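PDB 2VBF: branched-chain alpha-ketoacid decarboxylase from Lactococcus lactis, which probably decarboxylates branched-chain and aromatic alpha-keto acids to aldehydes, using thiamine diphosphate and a magnesium ion as cofactors. Local coordinates for residues E320-I328 with F334-F343. Numbering follows the deposited sequence.
Sequences ENKMISLNI and FNKVVEDFDF
F334 N donates to M323 O (2.9 Å) at one end of strand 323-326, and at the other end I328 and F343 meet with their CA atoms 5.2 Å apart; between these ends, strand 331-333 separates 323-326 from the edge strand 336-338. This is the antiparallel margin of the mixed sheet in the central domain of a thiamine diphosphate enzyme, and it illustrates how two strands kept apart by a third can still be joined through the residues that flank them. With CG beside its backbone N (chi1 -56°), F334 lays its ring against the start of strand 323-326, where I324 CG1 sits over one face, 4.1 Å from the centroid, in a CH-pi contact, while the K322 carbonyl carbon lies at the edge. Replacing F334 with an alanine would probably strip I324 of this aromatic cover and open a gap beside helix 212-227, whose S224 also touches the ring. Nearby, N335 ND2 reaches N321 OD1 at 2.7 Å, in that carbonyl's plane, although the two amide planes stand 74° apart. At the far end F343, with CG anti to its backbone N (chi1 175°), packs CD1 near L326 CB and CD2 near I328 CG1. The F341 ring adds CZ, 3.3 Å from N327 O. A water completes this end, donating to I328 O at 2.9 Å and accepting from F343 N at 3.0 Å.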
loop_
_atom_site.group_PDB
_atom_site.type_symbol
_atom_site.label_atom_id
_atom_site.label_comp_id
_atom_site.label_asym_id
_atom_site.label_seq_id
_atom_site.Cartn_x
_atom_site.Cartn_y
_atom_site.Cartn_z
ATOM N N GLU A 320 21.410 2.946 33.626
ATOM C CA GLU A 320 20.691 1.768 34.124
ATOM C C GLU A 320 20.846 1.528 35.631
ATOM O O GLU A 320 19.910 1.080 36.293
ATOM C CB GLU A 320 21.142 0.519 33.337
ATOM C CG GLU A 320 22.680 0.265 33.303
ATOM C CD GLU A 320 23.479 1.328 32.522
ATOM O OE1 GLU A 320 22.965 1.863 31.510
ATOM O OE2 GLU A 320 24.620 1.644 32.938
ATOM N N ASN A 321 22.023 1.843 36.181
ATOM C CA ASN A 321 22.285 1.622 37.608
ATOM C C ASN A 321 21.468 2.531 38.527
ATOM O O ASN A 321 21.346 2.249 39.717
ATOM C CB ASN A 321 23.772 1.799 37.921
ATOM C CG ASN A 321 24.647 0.830 37.158
ATOM O OD1 ASN A 321 24.341 -0.356 37.066
ATOM N ND2 ASN A 321 25.745 1.332 36.606
ATOM N N LYS A 322 20.913 3.606 37.958
ATOM C CA LYS A 322 20.098 4.573 38.685
ATOM C C LYS A 322 18.645 4.563 38.198
ATOM O O LYS A 322 17.922 5.537 38.410
ATOM C CB LYS A 322 20.664 5.987 38.479
ATOM C CG LYS A 322 22.106 6.189 38.901
ATOM C CD LYS A 322 22.602 7.572 38.469
ATOM C CE LYS A 322 24.136 7.625 38.344
ATOM N NZ LYS A 322 24.821 8.293 39.489
ATOM N N MET A 323 18.210 3.467 37.575
ATOM C CA MET A 323 16.942 3.469 36.836
ATOM C C MET A 323 16.009 2.331 37.215
ATOM O O MET A 323 16.457 1.209 37.458
ATOM C CB MET A 323 17.246 3.370 35.342
ATOM C CG MET A 323 16.024 3.455 34.420
ATOM S SD MET A 323 16.455 3.121 32.705
ATOM C CE MET A 323 17.348 4.625 32.277
ATOM N N ILE A 324 14.715 2.642 37.270
ATOM C CA ILE A 324 13.655 1.642 37.168
ATOM C C ILE A 324 12.905 1.948 35.866
ATOM O O ILE A 324 12.351 3.040 35.708
ATOM C CB ILE A 324 12.699 1.698 38.366
ATOM C CG1 ILE A 324 13.407 1.215 39.634
ATOM C CG2 ILE A 324 11.451 0.833 38.122
ATOM C CD1 ILE A 324 12.674 1.510 40.891
ATOM N N SER A 325 12.928 1.009 34.923
ATOM C CA SER A 325 12.165 1.143 33.685
ATOM C C SER A 325 11.035 0.117 33.684
ATOM O O SER A 325 11.227 -1.031 34.102
ATOM C CB SER A 325 13.056 0.999 32.443
ATOM O OG SER A 325 13.561 -0.312 32.284
ATOM N N LEU A 326 9.862 0.562 33.253
ATOM C CA LEU A 326 8.692 -0.281 33.098
ATOM C C LEU A 326 8.225 -0.195 31.647
ATOM O O LEU A 326 8.030 0.902 31.113
ATOM C CB LEU A 326 7.574 0.184 34.025
ATOM C CG LEU A 326 7.919 0.206 35.519
ATOM C CD1 LEU A 326 6.756 0.782 36.312
ATOM C CD2 LEU A 326 8.292 -1.188 36.000
ATOM N N ASN A 327 8.081 -1.361 31.023
ATOM C CA ASN A 327 7.566 -1.484 29.665
ATOM C C ASN A 327 6.500 -2.562 29.666
ATOM O O ASN A 327 6.412 -3.337 30.612
ATOM C CB ASN A 327 8.689 -1.864 28.692
ATOM C CG ASN A 327 9.578 -0.692 28.336
ATOM O OD1 ASN A 327 10.631 -0.475 28.948
ATOM N ND2 ASN A 327 9.155 0.078 27.339
ATOM N N ILE A 328 5.709 -2.618 28.595
ATOM C CA ILE A 328 4.698 -3.664 28.448
ATOM C C ILE A 328 5.328 -5.055 28.600
ATOM O O ILE A 328 4.788 -5.909 29.307
ATOM C CB ILE A 328 3.963 -3.565 27.084
ATOM C CG1 ILE A 328 3.198 -2.248 26.998
ATOM C CG2 ILE A 328 3.006 -4.757 26.901
ATOM C CD1 ILE A 328 2.725 -1.879 25.595
ATOM N N PHE A 334 16.872 -1.439 38.618
ATOM C CA PHE A 334 18.299 -1.316 38.906
ATOM C C PHE A 334 19.051 -2.546 38.384
ATOM O O PHE A 334 19.746 -3.239 39.139
ATOM C CB PHE A 334 18.523 -1.103 40.410
ATOM C CG PHE A 334 17.786 0.083 40.958
ATOM C CD1 PHE A 334 18.058 1.353 40.475
ATOM C CD2 PHE A 334 16.807 -0.064 41.935
ATOM C CE1 PHE A 334 17.378 2.467 40.963
ATOM C CE2 PHE A 334 16.120 1.039 42.420
ATOM C CZ PHE A 334 16.410 2.309 41.932
ATOM N N ASN A 335 18.861 -2.818 37.092
ATOM C CA ASN A 335 19.544 -3.889 36.343
ATOM C C ASN A 335 18.962 -5.285 36.483
ATOM O O ASN A 335 19.355 -6.164 35.733
ATOM C CB ASN A 335 21.039 -3.991 36.685
ATOM C CG ASN A 335 21.779 -2.690 36.455
ATOM O OD1 ASN A 335 21.745 -2.133 35.356
ATOM N ND2 ASN A 335 22.446 -2.195 37.496
ATOM N N LYS A 336 18.019 -5.481 37.402
ATOM C CA LYS A 336 17.357 -6.775 37.554
ATOM C C LYS A 336 16.166 -6.822 36.601
ATOM O O LYS A 336 15.213 -6.066 36.764
ATOM C CB LYS A 336 16.877 -6.981 38.993
ATOM C CG LYS A 336 16.266 -8.364 39.265
ATOM C CD LYS A 336 15.163 -8.305 40.326
ATOM C CE LYS A 336 14.464 -9.649 40.476
ATOM N NZ LYS A 336 13.114 -9.518 41.086
ATOM N N VAL A 337 16.221 -7.719 35.617
ATOM C CA VAL A 337 15.137 -7.857 34.645
ATOM C C VAL A 337 13.990 -8.636 35.270
ATOM O O VAL A 337 14.206 -9.680 35.898
ATOM C CB VAL A 337 15.590 -8.573 33.351
ATOM C CG1 VAL A 337 14.415 -8.727 32.383
ATOM C CG2 VAL A 337 16.727 -7.823 32.688
ATOM N N VAL A 338 12.775 -8.120 35.109
ATOM C CA VAL A 338 11.564 -8.801 35.563
ATOM C C VAL A 338 10.548 -8.830 34.428
ATOM O O VAL A 338 10.507 -7.920 33.590
ATOM C CB VAL A 338 10.944 -8.118 36.803
ATOM C CG1 VAL A 338 11.922 -8.129 37.965
ATOM C CG2 VAL A 338 10.524 -6.689 36.488
ATOM N N GLU A 339 9.747 -9.890 34.389
ATOM C CA GLU A 339 8.694 -10.029 33.383
ATOM C C GLU A 339 7.301 -10.287 33.988
ATOM O O GLU A 339 6.292 -10.088 33.316
ATOM C CB GLU A 339 9.057 -11.150 32.402
ATOM C CG GLU A 339 10.356 -10.909 31.616
ATOM C CD GLU A 339 10.620 -11.971 30.547
ATOM O OE1 GLU A 339 9.910 -13.001 30.522
ATOM O OE2 GLU A 339 11.546 -11.780 29.731
ATOM N N ASP A 340 7.252 -10.702 35.255
ATOM C CA ASP A 340 6.003 -11.149 35.887
ATOM C C ASP A 340 5.176 -10.008 36.494
ATOM O O ASP A 340 4.883 -9.996 37.690
ATOM C CB ASP A 340 6.292 -12.247 36.932
ATOM C CG ASP A 340 7.216 -11.781 38.064
ATOM O OD1 ASP A 340 8.092 -10.916 37.824
ATOM O OD2 ASP A 340 7.066 -12.299 39.195
ATOM N N PHE A 341 4.784 -9.053 35.658
ATOM C CA PHE A 341 3.970 -7.925 36.109
ATOM C C PHE A 341 3.142 -7.368 34.957
ATOM O O PHE A 341 3.506 -7.538 33.789
ATOM C CB PHE A 341 4.868 -6.815 36.659
ATOM C CG PHE A 341 5.585 -6.054 35.587
ATOM C CD1 PHE A 341 5.064 -4.864 35.092
ATOM C CD2 PHE A 341 6.750 -6.556 35.035
ATOM C CE1 PHE A 341 5.706 -4.182 34.078
ATOM C CE2 PHE A 341 7.395 -5.882 34.029
ATOM C CZ PHE A 341 6.871 -4.688 33.548
ATOM N N ASP A 342 2.047 -6.690 35.295
ATOM C CA ASP A 342 1.248 -5.951 34.315
ATOM C C ASP A 342 1.590 -4.459 34.347
ATOM O O ASP A 342 1.412 -3.784 35.361
ATOM C CB ASP A 342 -0.247 -6.143 34.574
ATOM C CG ASP A 342 -1.107 -5.475 33.514
ATOM O OD1 ASP A 342 -1.189 -6.011 32.386
ATOM O OD2 ASP A 342 -1.697 -4.418 33.806
ATOM N N PHE A 343 2.070 -3.958 33.213
ATOM C CA PHE A 343 2.417 -2.545 33.029
ATOM C C PHE A 343 1.282 -1.578 33.414
ATOM O O PHE A 343 1.492 -0.628 34.170
ATOM C CB PHE A 343 2.830 -2.354 31.563
ATOM C CG PHE A 343 3.100 -0.936 31.177
ATOM C CD1 PHE A 343 4.284 -0.315 31.543
ATOM C CD2 PHE A 343 2.193 -0.232 30.393
ATOM C CE1 PHE A 343 4.541 0.996 31.177
ATOM C CE2 PHE A 343 2.452 1.083 30.022
ATOM C CZ PHE A 343 3.623 1.690 30.409
HETATM O O HOH W 1 17.733 -0.613 35.511
HETATM O O HOH W 2 2.291 -5.695 30.813
HETATM O O HOH W 3 5.305 -7.855 31.291
#